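Local coordinates for probable M18-family aminopeptidase 1 (Thermotoga maritima, PDB 2GLF), which probably acts as a zinc-dependent aminopeptidase of the M18 family, removing amino acids from the N-terminal end of peptides, at residues Y118-I122 and D276-I280; P96-F100 and E224-V228; Q248-C253 and S324-C328; T32-V37 and I93-R97. All coordinates share one frame; numbering follows the deposited sequence.

Contact 1: Y118-I122 and D276-I280; sequences YYGGI and DKEEI. With MN (manganese (II) ion), chain F.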
loop_
_atom_site.group_PDB
_atom_site.type_symbol
_atom_site.label_atom_id
_atom_site.label_comp_id
_atom_site.label_asym_id
_atom_site.label_seq_id
_atom_site.Cartn_x
_atom_site.Cartn_y
_atom_site.Cartn_z
ATOM N N TYR A 118 28.101 -10.519 17.002
ATOM C CA TYR A 118 27.332 -11.254 17.994
ATOM C C TYR A 118 27.278 -12.759 17.776
ATOM O O TYR A 118 27.317 -13.251 16.648
ATOM C CB TYR A 118 25.923 -10.669 18.115
ATOM C CG TYR A 118 25.005 -10.954 16.964
ATOM C CD1 TYR A 118 24.198 -12.093 16.955
ATOM C CD2 TYR A 118 24.912 -10.074 15.893
ATOM C CE1 TYR A 118 23.316 -12.344 15.902
ATOM C CE2 TYR A 118 24.036 -10.314 14.839
ATOM C CZ TYR A 118 23.241 -11.449 14.851
ATOM O OH TYR A 118 22.373 -11.676 13.814
ATOM N N TYR A 119 27.201 -13.478 18.892
ATOM C CA TYR A 119 27.164 -14.932 18.904
ATOM C C TYR A 119 25.832 -15.428 19.450
ATOM O O TYR A 119 25.410 -15.027 20.538
ATOM C CB TYR A 119 28.296 -15.446 19.784
ATOM C CG TYR A 119 28.271 -16.928 20.032
ATOM C CD1 TYR A 119 28.843 -17.815 19.130
ATOM C CD2 TYR A 119 27.686 -17.446 21.183
ATOM C CE1 TYR A 119 28.837 -19.178 19.371
ATOM C CE2 TYR A 119 27.671 -18.807 21.432
ATOM C CZ TYR A 119 28.252 -19.667 20.526
ATOM O OH TYR A 119 28.274 -21.016 20.794
ATOM N N GLY A 120 25.173 -16.306 18.706
ATOM C CA GLY A 120 23.899 -16.828 19.168
ATOM C C GLY A 120 22.715 -15.887 18.990
ATOM O O GLY A 120 22.821 -14.837 18.344
ATOM N N GLY A 121 21.585 -16.262 19.586
ATOM C CA GLY A 121 20.379 -15.469 19.472
ATOM C C GLY A 121 20.152 -14.342 20.463
ATOM O O GLY A 121 19.161 -14.353 21.187
ATOM N N ILE A 122 21.054 -13.366 20.498
ATOM C CA ILE A 122 20.902 -12.210 21.386
ATOM C C ILE A 122 19.768 -11.366 20.799
ATOM O O ILE A 122 19.491 -11.472 19.606
ATOM C CB ILE A 122 22.171 -11.321 21.391
ATOM C CG1 ILE A 122 22.334 -10.646 20.021
ATOM C CG2 ILE A 122 23.395 -12.152 21.716
ATOM C CD1 ILE A 122 23.443 -9.627 19.946
ATOM N N ASP A 276 29.964 -26.940 24.063
ATOM C CA ASP A 276 30.121 -25.550 23.648
ATOM C C ASP A 276 29.502 -25.489 22.242
ATOM O O ASP A 276 29.264 -26.530 21.630
ATOM C CB ASP A 276 31.637 -25.225 23.667
ATOM C CG ASP A 276 32.053 -24.094 22.717
ATOM O OD1 ASP A 276 32.893 -24.369 21.827
ATOM O OD2 ASP A 276 31.587 -22.937 22.859
ATOM N N LYS A 277 29.192 -24.296 21.748
ATOM C CA LYS A 277 28.622 -24.154 20.407
ATOM C C LYS A 277 27.152 -24.545 20.214
ATOM O O LYS A 277 26.669 -24.544 19.088
ATOM C CB LYS A 277 29.469 -24.935 19.388
ATOM C CG LYS A 277 30.595 -24.148 18.725
ATOM C CD LYS A 277 31.493 -23.488 19.750
ATOM C CE LYS A 277 32.731 -22.856 19.125
ATOM N NZ LYS A 277 32.410 -21.686 18.266
ATOM N N GLU A 278 26.430 -24.879 21.278
ATOM C CA GLU A 278 25.026 -25.253 21.097
ATOM C C GLU A 278 24.216 -24.065 20.586
ATOM O O GLU A 278 23.370 -24.223 19.706
ATOM C CB GLU A 278 24.413 -25.747 22.407
ATOM C CG GLU A 278 23.355 -24.817 22.985
ATOM C CD GLU A 278 21.991 -24.974 22.354
ATOM O OE1 GLU A 278 21.096 -24.152 22.663
ATOM O OE2 GLU A 278 21.808 -25.921 21.561
ATOM N N GLU A 279 24.476 -22.885 21.153
ATOM C CA GLU A 279 23.773 -21.664 20.775
ATOM C C GLU A 279 23.917 -21.284 19.301
ATOM O O GLU A 279 23.327 -20.300 18.867
ATOM C CB GLU A 279 24.239 -20.483 21.637
ATOM C CG GLU A 279 23.824 -20.520 23.110
ATOM C CD GLU A 279 22.321 -20.435 23.327
ATOM O OE1 GLU A 279 21.573 -20.204 22.363
ATOM O OE2 GLU A 279 21.881 -20.597 24.476
ATOM N N ILE A 280 24.710 -22.034 18.536
ATOM C CA ILE A 280 24.866 -21.747 17.107
ATOM C C ILE A 280 24.614 -22.980 16.241
ATOM O O ILE A 280 24.917 -22.980 15.047
ATOM C CB ILE A 280 26.280 -21.151 16.761
ATOM C CG1 ILE A 280 27.411 -22.058 17.254
ATOM C CG2 ILE A 280 26.412 -19.763 17.354
ATOM C CD1 ILE A 280 27.705 -23.260 16.355
HETATM MN MN MN F . 19.853 -20.742 24.294
HETATM O O HOH W 1 21.553 -19.130 20.025
#

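Contact 2: P96-F100 and E224-V228; sequences PRLDF and EIEVV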
loop_
_atom_site.group_PDB
_atom_site.type_symbol
_atom_site.label_atom_id
_atom_site.label_comp_id
_atom_site.label_asym_id
_atom_site.label_seq_id
_atom_site.Cartn_x
_atom_site.Cartn_y
_atom_site.Cartn_z
ATOM N N PRO A 96 24.700 -16.821 24.572
ATOM C CA PRO A 96 24.743 -15.693 23.640
ATOM C C PRO A 96 25.680 -14.614 24.194
ATOM O O PRO A 96 25.715 -14.355 25.404
ATOM C CB PRO A 96 23.281 -15.265 23.573
ATOM C CG PRO A 96 22.567 -16.593 23.624
ATOM C CD PRO A 96 23.318 -17.316 24.737
ATOM N N ARG A 97 26.452 -14.003 23.305
ATOM C CA ARG A 97 27.412 -12.980 23.701
ATOM C C ARG A 97 27.791 -12.145 22.486
ATOM O O ARG A 97 27.080 -12.122 21.478
ATOM C CB ARG A 97 28.668 -13.662 24.237
ATOM C CG ARG A 97 29.237 -14.699 23.259
ATOM C CD ARG A 97 30.415 -15.447 23.851
ATOM N NE ARG A 97 30.395 -16.880 23.544
ATOM C CZ ARG A 97 30.853 -17.424 22.419
ATOM N NH1 ARG A 97 31.380 -16.663 21.467
ATOM N NH2 ARG A 97 30.784 -18.738 22.247
ATOM N N LEU A 98 28.922 -11.457 22.603
ATOM C CA LEU A 98 29.467 -10.652 21.519
ATOM C C LEU A 98 30.941 -11.044 21.436
ATOM O O LEU A 98 31.605 -11.165 22.464
ATOM C CB LEU A 98 29.357 -9.155 21.824
ATOM C CG LEU A 98 27.984 -8.510 22.023
ATOM C CD1 LEU A 98 28.176 -7.033 22.366
ATOM C CD2 LEU A 98 27.134 -8.663 20.771
ATOM N N ASP A 99 31.444 -11.264 20.224
ATOM C CA ASP A 99 32.846 -11.628 20.034
ATOM C C ASP A 99 33.597 -10.511 19.329
ATOM O O ASP A 99 33.096 -9.946 18.365
ATOM C CB ASP A 99 32.992 -12.887 19.169
ATOM C CG ASP A 99 32.481 -14.149 19.842
ATOM O OD1 ASP A 99 32.425 -14.201 21.092
ATOM O OD2 ASP A 99 32.156 -15.109 19.102
ATOM N N PHE A 100 34.791 -10.191 19.811
ATOM C CA PHE A 100 35.625 -9.184 19.166
ATOM C C PHE A 100 35.929 -9.758 17.774
ATOM O O PHE A 100 36.195 -10.953 17.646
ATOM C CB PHE A 100 36.960 -9.043 19.912
ATOM C CG PHE A 100 36.972 -8.007 21.008
ATOM C CD1 PHE A 100 35.808 -7.629 21.664
ATOM C CD2 PHE A 100 38.180 -7.443 21.414
ATOM C CE1 PHE A 100 35.847 -6.708 22.706
ATOM C CE2 PHE A 100 38.228 -6.528 22.451
ATOM C CZ PHE A 100 37.059 -6.159 23.099
ATOM N N GLU A 224 40.597 -14.822 21.013
ATOM C CA GLU A 224 39.157 -14.922 21.171
ATOM C C GLU A 224 38.671 -14.116 22.368
ATOM O O GLU A 224 38.850 -14.522 23.516
ATOM C CB GLU A 224 38.739 -16.389 21.316
ATOM C CG GLU A 224 38.310 -17.001 19.994
ATOM C CD GLU A 224 38.100 -18.503 20.045
ATOM O OE1 GLU A 224 37.421 -19.021 19.132
ATOM O OE2 GLU A 224 38.619 -19.165 20.973
ATOM N N ILE A 225 38.064 -12.966 22.093
ATOM C CA ILE A 225 37.540 -12.117 23.152
ATOM C C ILE A 225 36.019 -12.176 23.135
ATOM O O ILE A 225 35.401 -12.179 22.076
ATOM C CB ILE A 225 37.964 -10.641 22.974
ATOM C CG1 ILE A 225 39.482 -10.541 22.818
ATOM C CG2 ILE A 225 37.511 -9.828 24.177
ATOM C CD1 ILE A 225 40.238 -11.019 24.032
ATOM N N GLU A 226 35.421 -12.224 24.315
ATOM C CA GLU A 226 33.977 -12.275 24.425
ATOM C C GLU A 226 33.472 -11.128 25.307
ATOM O O GLU A 226 33.982 -10.899 26.406
ATOM C CB GLU A 226 33.544 -13.634 24.996
ATOM C CG GLU A 226 34.135 -14.836 24.246
ATOM C CD GLU A 226 33.383 -16.148 24.499
ATOM O OE1 GLU A 226 32.727 -16.280 25.556
ATOM O OE2 GLU A 226 33.459 -17.056 23.639
ATOM N N VAL A 227 32.485 -10.392 24.804
ATOM C CA VAL A 227 31.909 -9.273 25.541
ATOM C C VAL A 227 30.703 -9.809 26.296
ATOM O O VAL A 227 29.843 -10.447 25.716
ATOM C CB VAL A 227 31.486 -8.130 24.581
ATOM C CG1 VAL A 227 30.817 -7.010 25.362
ATOM C CG2 VAL A 227 32.706 -7.604 23.833
ATOM N N VAL A 228 30.656 -9.542 27.593
ATOM C CA VAL A 228 29.582 -10.039 28.445
ATOM C C VAL A 228 29.102 -8.982 29.441
ATOM O O VAL A 228 29.871 -8.114 29.840
ATOM C CB VAL A 228 30.083 -11.292 29.201
ATOM C CG1 VAL A 228 29.745 -11.196 30.688
ATOM C CG2 VAL A 228 29.489 -12.545 28.564
HETATM O O HOH W 2 38.145 -12.315 18.985
#

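Contact 3: Q248-C253 and S324-C328; sequences QDDRIC and SGDVC. With MN (manganese (II) ion), chain E; MN (manganese (II) ion), chain F.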
loop_
_atom_site.group_PDB
_atom_site.type_symbol
_atom_site.label_atom_id
_atom_site.label_comp_id
_atom_site.label_asym_id
_atom_site.label_seq_id
_atom_site.Cartn_x
_atom_site.Cartn_y
_atom_site.Cartn_z
ATOM N N GLN A 248 22.295 -17.816 32.505
ATOM C CA GLN A 248 21.636 -18.896 33.214
ATOM C C GLN A 248 21.180 -19.914 32.187
ATOM O O GLN A 248 20.925 -21.072 32.525
ATOM C CB GLN A 248 20.448 -18.384 34.021
ATOM C CG GLN A 248 20.851 -17.923 35.403
ATOM C CD GLN A 248 19.672 -17.530 36.251
ATOM O OE1 GLN A 248 19.003 -16.530 35.982
ATOM N NE2 GLN A 248 19.402 -18.319 37.286
ATOM N N ASP A 249 21.094 -19.485 30.928
ATOM C CA ASP A 249 20.685 -20.398 29.877
ATOM C C ASP A 249 21.700 -21.524 29.821
ATOM O O ASP A 249 22.747 -21.427 29.175
ATOM C CB ASP A 249 20.607 -19.727 28.511
ATOM C CG ASP A 249 19.998 -20.649 27.444
ATOM O OD1 ASP A 249 20.265 -21.872 27.470
ATOM O OD2 ASP A 249 19.268 -20.152 26.560
ATOM N N ASP A 250 21.353 -22.569 30.560
ATOM C CA ASP A 250 22.084 -23.813 30.694
ATOM C C ASP A 250 23.256 -23.946 31.633
ATOM O O ASP A 250 23.686 -25.066 31.902
ATOM C CB ASP A 250 22.461 -24.355 29.335
ATOM C CG ASP A 250 22.039 -25.784 29.189
ATOM O OD1 ASP A 250 20.911 -26.092 29.632
ATOM O OD2 ASP A 250 22.818 -26.593 28.653
ATOM N N ARG A 251 23.797 -22.845 32.136
ATOM C CA ARG A 251 24.877 -23.013 33.101
ATOM C C ARG A 251 24.131 -23.383 34.377
ATOM O O ARG A 251 24.711 -23.904 35.327
ATOM C CB ARG A 251 25.698 -21.728 33.285
ATOM C CG ARG A 251 26.376 -21.275 32.002
ATOM C CD ARG A 251 27.683 -20.548 32.238
ATOM N NE ARG A 251 28.372 -20.348 30.968
ATOM C CZ ARG A 251 28.265 -19.260 30.215
ATOM N NH1 ARG A 251 27.500 -18.254 30.607
ATOM N NH2 ARG A 251 28.905 -19.185 29.059
ATOM N N ILE A 252 22.821 -23.128 34.370
ATOM C CA ILE A 252 21.981 -23.454 35.507
ATOM C C ILE A 252 21.764 -24.957 35.482
ATOM O O ILE A 252 21.580 -25.585 36.519
ATOM C CB ILE A 252 20.610 -22.750 35.441
ATOM C CG1 ILE A 252 19.910 -22.866 36.800
ATOM C CG2 ILE A 252 19.743 -23.386 34.364
ATOM C CD1 ILE A 252 18.678 -21.997 36.936
ATOM N N CYS A 253 21.780 -25.533 34.289
ATOM C CA CYS A 253 21.615 -26.967 34.162
ATOM C C CYS A 253 22.965 -27.634 34.310
ATOM O O CYS A 253 23.057 -28.782 34.737
ATOM C CB CYS A 253 21.009 -27.316 32.815
ATOM S SG CYS A 253 19.250 -27.133 32.842
ATOM N N SER A 324 18.560 -34.566 28.625
ATOM C CA SER A 324 19.004 -33.348 27.964
ATOM C C SER A 324 18.709 -32.191 28.921
ATOM O O SER A 324 17.567 -31.747 29.035
ATOM C CB SER A 324 18.231 -33.165 26.658
ATOM O OG SER A 324 18.630 -31.988 25.986
ATOM N N GLY A 325 19.735 -31.713 29.616
ATOM C CA GLY A 325 19.534 -30.631 30.563
ATOM C C GLY A 325 19.592 -29.226 29.985
ATOM O O GLY A 325 20.674 -28.661 29.825
ATOM N N ASP A 326 18.427 -28.664 29.670
ATOM C CA ASP A 326 18.343 -27.313 29.129
ATOM C C ASP A 326 17.083 -26.638 29.673
ATOM O O ASP A 326 16.149 -27.306 30.109
ATOM C CB ASP A 326 18.329 -27.346 27.599
ATOM C CG ASP A 326 18.858 -26.059 26.981
ATOM O OD1 ASP A 326 19.113 -26.043 25.762
ATOM O OD2 ASP A 326 19.023 -25.062 27.710
ATOM N N VAL A 327 17.065 -25.312 29.647
ATOM C CA VAL A 327 15.951 -24.527 30.175
ATOM C C VAL A 327 14.782 -24.343 29.219
ATOM O O VAL A 327 14.944 -24.384 28.003
ATOM C CB VAL A 327 16.427 -23.121 30.569
ATOM C CG1 VAL A 327 17.551 -23.204 31.596
ATOM C CG2 VAL A 327 16.903 -22.386 29.324
ATOM N N CYS A 328 13.601 -24.133 29.785
ATOM C CA CYS A 328 12.408 -23.894 28.986
ATOM C C CYS A 328 11.931 -22.494 29.356
ATOM O O CYS A 328 12.549 -21.823 30.187
ATOM C CB CYS A 328 11.320 -24.927 29.287
ATOM S SG CYS A 328 10.856 -25.013 31.029
HETATM MN MN MN E . 19.878 -23.618 25.999
HETATM MN MN MN F . 19.853 -20.742 24.294
HETATM O O HOH W 3 17.650 -23.042 26.520
#

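Contact 4: T32-V37 and I93-R97; sequences TERMTV and IDSPR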
loop_
_atom_site.group_PDB
_atom_site.type_symbol
_atom_site.label_atom_id
_atom_site.label_comp_id
_atom_site.label_asym_id
_atom_site.label_seq_id
_atom_site.Cartn_x
_atom_site.Cartn_y
_atom_site.Cartn_z
ATOM N N THR A 32 31.956 -17.198 30.536
ATOM C CA THR A 32 32.289 -17.722 29.219
ATOM C C THR A 32 32.488 -19.223 29.330
ATOM O O THR A 32 32.661 -19.738 30.434
ATOM C CB THR A 32 33.567 -17.068 28.694
ATOM O OG1 THR A 32 34.683 -17.495 29.481
ATOM C CG2 THR A 32 33.450 -15.553 28.793
ATOM N N GLU A 33 32.465 -19.926 28.197
ATOM C CA GLU A 33 32.621 -21.376 28.220
ATOM C C GLU A 33 34.011 -21.802 28.683
ATOM O O GLU A 33 34.161 -22.831 29.332
ATOM C CB GLU A 33 32.299 -21.992 26.847
ATOM C CG GLU A 33 33.340 -21.769 25.770
ATOM C CD GLU A 33 33.376 -20.340 25.275
ATOM O OE1 GLU A 33 34.272 -20.012 24.464
ATOM O OE2 GLU A 33 32.505 -19.543 25.690
ATOM N N ARG A 34 35.026 -21.009 28.362
ATOM C CA ARG A 34 36.380 -21.344 28.785
ATOM C C ARG A 34 36.469 -21.189 30.299
ATOM O O ARG A 34 37.205 -21.917 30.967
ATOM C CB ARG A 34 37.404 -20.430 28.106
ATOM C CG ARG A 34 37.277 -20.400 26.595
ATOM C CD ARG A 34 38.211 -19.376 25.971
ATOM N NE ARG A 34 39.539 -19.929 25.771
ATOM C CZ ARG A 34 40.011 -20.320 24.594
ATOM N NH1 ARG A 34 39.261 -20.209 23.507
ATOM N NH2 ARG A 34 41.227 -20.838 24.512
HETATM N N MSE A 35 35.705 -20.247 30.839
HETATM C CA MSE A 35 35.699 -19.998 32.273
HETATM C C MSE A 35 34.916 -21.063 33.024
HETATM O O MSE A 35 35.325 -21.502 34.101
HETATM C CB MSE A 35 35.099 -18.621 32.570
HETATM C CG MSE A 35 36.122 -17.550 32.900
HETATM SE SE MSE A 35 35.378 -15.759 32.858
HETATM C CE MSE A 35 35.900 -15.344 31.056
ATOM N N THR A 36 33.784 -21.474 32.465
ATOM C CA THR A 36 32.963 -22.486 33.120
ATOM C C THR A 36 33.747 -23.781 33.197
ATOM O O THR A 36 33.766 -24.433 34.235
ATOM C CB THR A 36 31.648 -22.730 32.364
ATOM O OG1 THR A 36 31.066 -21.467 32.010
ATOM C CG2 THR A 36 30.663 -23.497 33.247
ATOM N N VAL A 37 34.407 -24.152 32.104
ATOM C CA VAL A 37 35.200 -25.372 32.106
ATOM C C VAL A 37 36.222 -25.307 33.238
ATOM O O VAL A 37 36.307 -26.222 34.056
ATOM C CB VAL A 37 35.927 -25.592 30.756
ATOM C CG1 VAL A 37 37.052 -26.621 30.916
ATOM C CG2 VAL A 37 34.927 -26.087 29.711
ATOM N N ILE A 93 27.578 -25.083 27.850
ATOM C CA ILE A 93 28.104 -24.001 28.651
ATOM C C ILE A 93 28.397 -22.733 27.863
ATOM O O ILE A 93 28.992 -21.796 28.394
ATOM C CB ILE A 93 29.367 -24.451 29.423
ATOM C CG1 ILE A 93 30.388 -25.063 28.467
ATOM C CG2 ILE A 93 28.987 -25.463 30.488
ATOM C CD1 ILE A 93 31.654 -25.509 29.153
ATOM N N ASP A 94 27.980 -22.690 26.603
ATOM C CA ASP A 94 28.178 -21.480 25.815
ATOM C C ASP A 94 26.884 -20.667 25.942
ATOM O O ASP A 94 25.806 -21.240 26.117
ATOM C CB ASP A 94 28.445 -21.814 24.346
ATOM C CG ASP A 94 27.286 -22.528 23.690
ATOM O OD1 ASP A 94 26.900 -22.124 22.571
ATOM O OD2 ASP A 94 26.762 -23.496 24.291
ATOM N N SER A 95 26.987 -19.343 25.873
ATOM C CA SER A 95 25.814 -18.479 25.988
ATOM C C SER A 95 25.869 -17.316 25.015
ATOM O O SER A 95 26.951 -16.862 24.646
ATOM C CB SER A 95 25.705 -17.910 27.402
ATOM O OG SER A 95 25.338 -18.907 28.328
ATOM N N PRO A 96 24.700 -16.821 24.572
ATOM C CA PRO A 96 24.743 -15.693 23.640
ATOM C C PRO A 96 25.680 -14.614 24.194
ATOM O O PRO A 96 25.715 -14.355 25.404
ATOM C CB PRO A 96 23.281 -15.265 23.573
ATOM C CG PRO A 96 22.567 -16.593 23.624
ATOM C CD PRO A 96 23.318 -17.316 24.737
ATOM N N ARG A 97 26.452 -14.003 23.305
ATOM C CA ARG A 97 27.412 -12.980 23.701
ATOM C C ARG A 97 27.791 -12.145 22.486
ATOM O O ARG A 97 27.080 -12.122 21.478
ATOM C CB ARG A 97 28.668 -13.662 24.237
ATOM C CG ARG A 97 29.237 -14.699 23.259
ATOM C CD ARG A 97 30.415 -15.447 23.851
ATOM N NE ARG A 97 30.395 -16.880 23.544
ATOM C CZ ARG A 97 30.853 -17.424 22.419
ATOM N NH1 ARG A 97 31.380 -16.663 21.467
ATOM N NH2 ARG A 97 30.784 -18.738 22.247
#

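Contact 1: Y118-I122 and D276-I280
Tyr119 and Gly120 pack against Glu279 and Ile280 in a buried contact between two chain turns beside the dinuclear metal site of the M18 aminopeptidase fold. Residues 118-122 leave the end of strand 111-119 in the antiparallel sheet, whereas 276-280 follow strand 270-275 of the large mixed sheet, so the contact joins the two sheets next to the active site. The Tyr119 ring carries most of it. With CG swung away from the backbone nitrogen (chi1 172°), the ring reaches across to the other segment, where CE1 meets Ile280 CG2 and CE2 lies 3.8 Å from Glu279 CB. Both side chains run at about a right angle to the tyrosine. Its hydroxyl arrives beside the backbone, with Tyr119 OH 3.2 Å from Lys277 CA, and is hydrogen-bonded to Asp94 OD1. The same aspartate oxygen accepts from Glu279 N, so one carboxylate fixes both the phenol and the turn that presents the metal ligand. The lack of a side chain at Gly120 lets the backbones come close, and a CA-H...O contact of 3.5 Å runs from Gly120 CA to Glu279 O. Beyond it, a water accepts from Gly121 N at 2.9 Å and donates to Glu279 O and, at 2.6 Å, to Glu279 OE1, tying the inverse gamma turn centred on Gly121 to the metal-binding carboxylate. The Glu279 chain, bent at chi2 (-64°), turns its end to the manganese ion that Asp249 and His425 also bind. Glu279 OE2 is the closer carboxylate oxygen to the ion, at 2.0 Å.

Contact 2: P96-F100 and E224-V228
Arg97 and Glu226 form a salt bridge in which the carboxylate lies over the guanidinium face instead of meeting its N-H groups. The two planes are only 17° apart, and Glu226 OE2 sits 3.0 Å from Arg97 NH1 but well out of the guanidinium plane, so charge alone is at work. The pair decorates an antiparallel ladder between strands 97-108 and 223-229, neighbours in the six-stranded sheet. In the guanidinium plane, Arg97 NH1 donates to the syn lone pair of Asp99 OD1 at 2.7 Å. Arg97 thus bridges two acids that lie side by side on one face of the sheet, and probably offsets their mutual repulsion. The other oxygen, Asp99 OD2, pairs with Lys362 of a neighbouring subunit.

Three backbone bonds hold the strands. Val227 N to Leu98 O spans 2.6 Å and is nearly straight (173°), Phe100 N to Ile225 O is 3.1 Å, and Leu98 N to Val227 O is weak. Leu98 and Val227 form a hydrogen-bonded pair and Asp99 and Glu226 a non-hydrogen-bonded one. The face bearing Leu98 and Val227 is apolar, and their CB atoms meet at 3.6 Å. Phe100 packs there too: Val227 CG2 touches the ring edge at CE1, while Ile225 CG2 makes a CH-pi contact 3.5 Å from the ring centroid, almost on its normal.

Contact 3: Q248-C253 and S324-C328
Asp249 and Asp326 meet at a manganese ion. Asp249 OD1 binds it at 2.3 Å, and Asp326 grips it with both oxygens, OD1 at 2.5 Å and OD2 at 2.4 Å. A water and His92 are the further ligands modelled. Asp249 also bridges: its OD2 binds the second manganese at 2.4 Å, the ion held in addition by Glu279 and His425. The first torsion of Asp249 (chi1 -172°) turns CG away from the backbone nitrogen and sends the carboxylate out from the start of helix 248-263 toward both ions.

The next shell holds these ligands in place. Val327 N donates to Asp326 OD2 at 2.8 Å, reaching it on the anti side and 30° out of the carboxylate plane, so this oxygen serves both a metal and a backbone N-H. The side chain of Asp250 reaches toward 324-328; its OD2 is hydrogen-bonded to His92 N and so probably steadies the backbone of a ligand histidine.

Farther out, Ile252 and Val327 make an apolar contact, Ile252 CG2 meeting Val327 CG1 at 3.5 Å with the side chains at about a right angle. Val327 CG2 lies alongside Asp249. Cys253 packs against backbone: its CB rests 3.3 Å from Gly325 O and its sulfur is turned to Asp326 N. A carboxylate bridging two metals, with one ligand from the start of helix 248-263 and one from the break in strand 321-329, is characteristic of the dinuclear site of M18 metallopeptidases; in this protein the site is predicted to bind zinc and holds manganese in the crystal.

Contact 4: T32-V37 and I93-R97
Ile93 packs its aliphatic branches against the first turn of helix 33-45. Ile93 CD1 touches Val37 CG2 at 3.4 Å, the side chains crossing at about a right angle, while the Ile93 and Thr36 side chains slide past each other in opposite directions, their CG2 atoms 3.8 Å apart. Because CG1 stands between the backbone nitrogen and carbonyl carbon (chi1 53°), the longer branch is directed onto the helix, where CG1 also passes Glu33 CB.

Electrostatics add one weak link. Glu33 OE2 and Arg97 NH2 form a long salt bridge of 3.9 Å, with the oxygen out of the guanidinium plane and no N-H aimed at it, Arg97 being paired more closely with Asp99.

Hydrogen bonds order the helix end. Thr32 is the N-cap, its OG1 accepting from Met35 N (a selenomethionine) at 3.2 Å. Thr32 O takes both Thr36 N and Thr36 OG1, the hydroxyl at 2.8 Å from above the carbonyl plane.

Ile93 thus touches both helix 33-45 and Ala254 of helix 248-263, just after strand 87-92, and the following residues lead past Asp94, hydrogen-bonded to Tyr119, into strand 97-108.

In the fold
From the N terminus, contact 4 closes first, bringing helix 33-45 back to the loop after strand 87-92. Contact 2 opens on the same stretch, at Pro96 and Arg97, and closes within strand 223-229. Contact 1 opens inside that span, at the end of strand 111-119, and closes later, so contacts 1 and 2 cross. Contact 3 opens on helix 248-263 after contact 2 has closed and ends on strand 321-329, crossing contact 1. Contacts 1 and 3 share a manganese ion. Together the four link the antiparallel sheet to the mixed sheet and its helices, with Asp94 hydrogen-bonded to contact 1 and Arg251 weakly to contact 4.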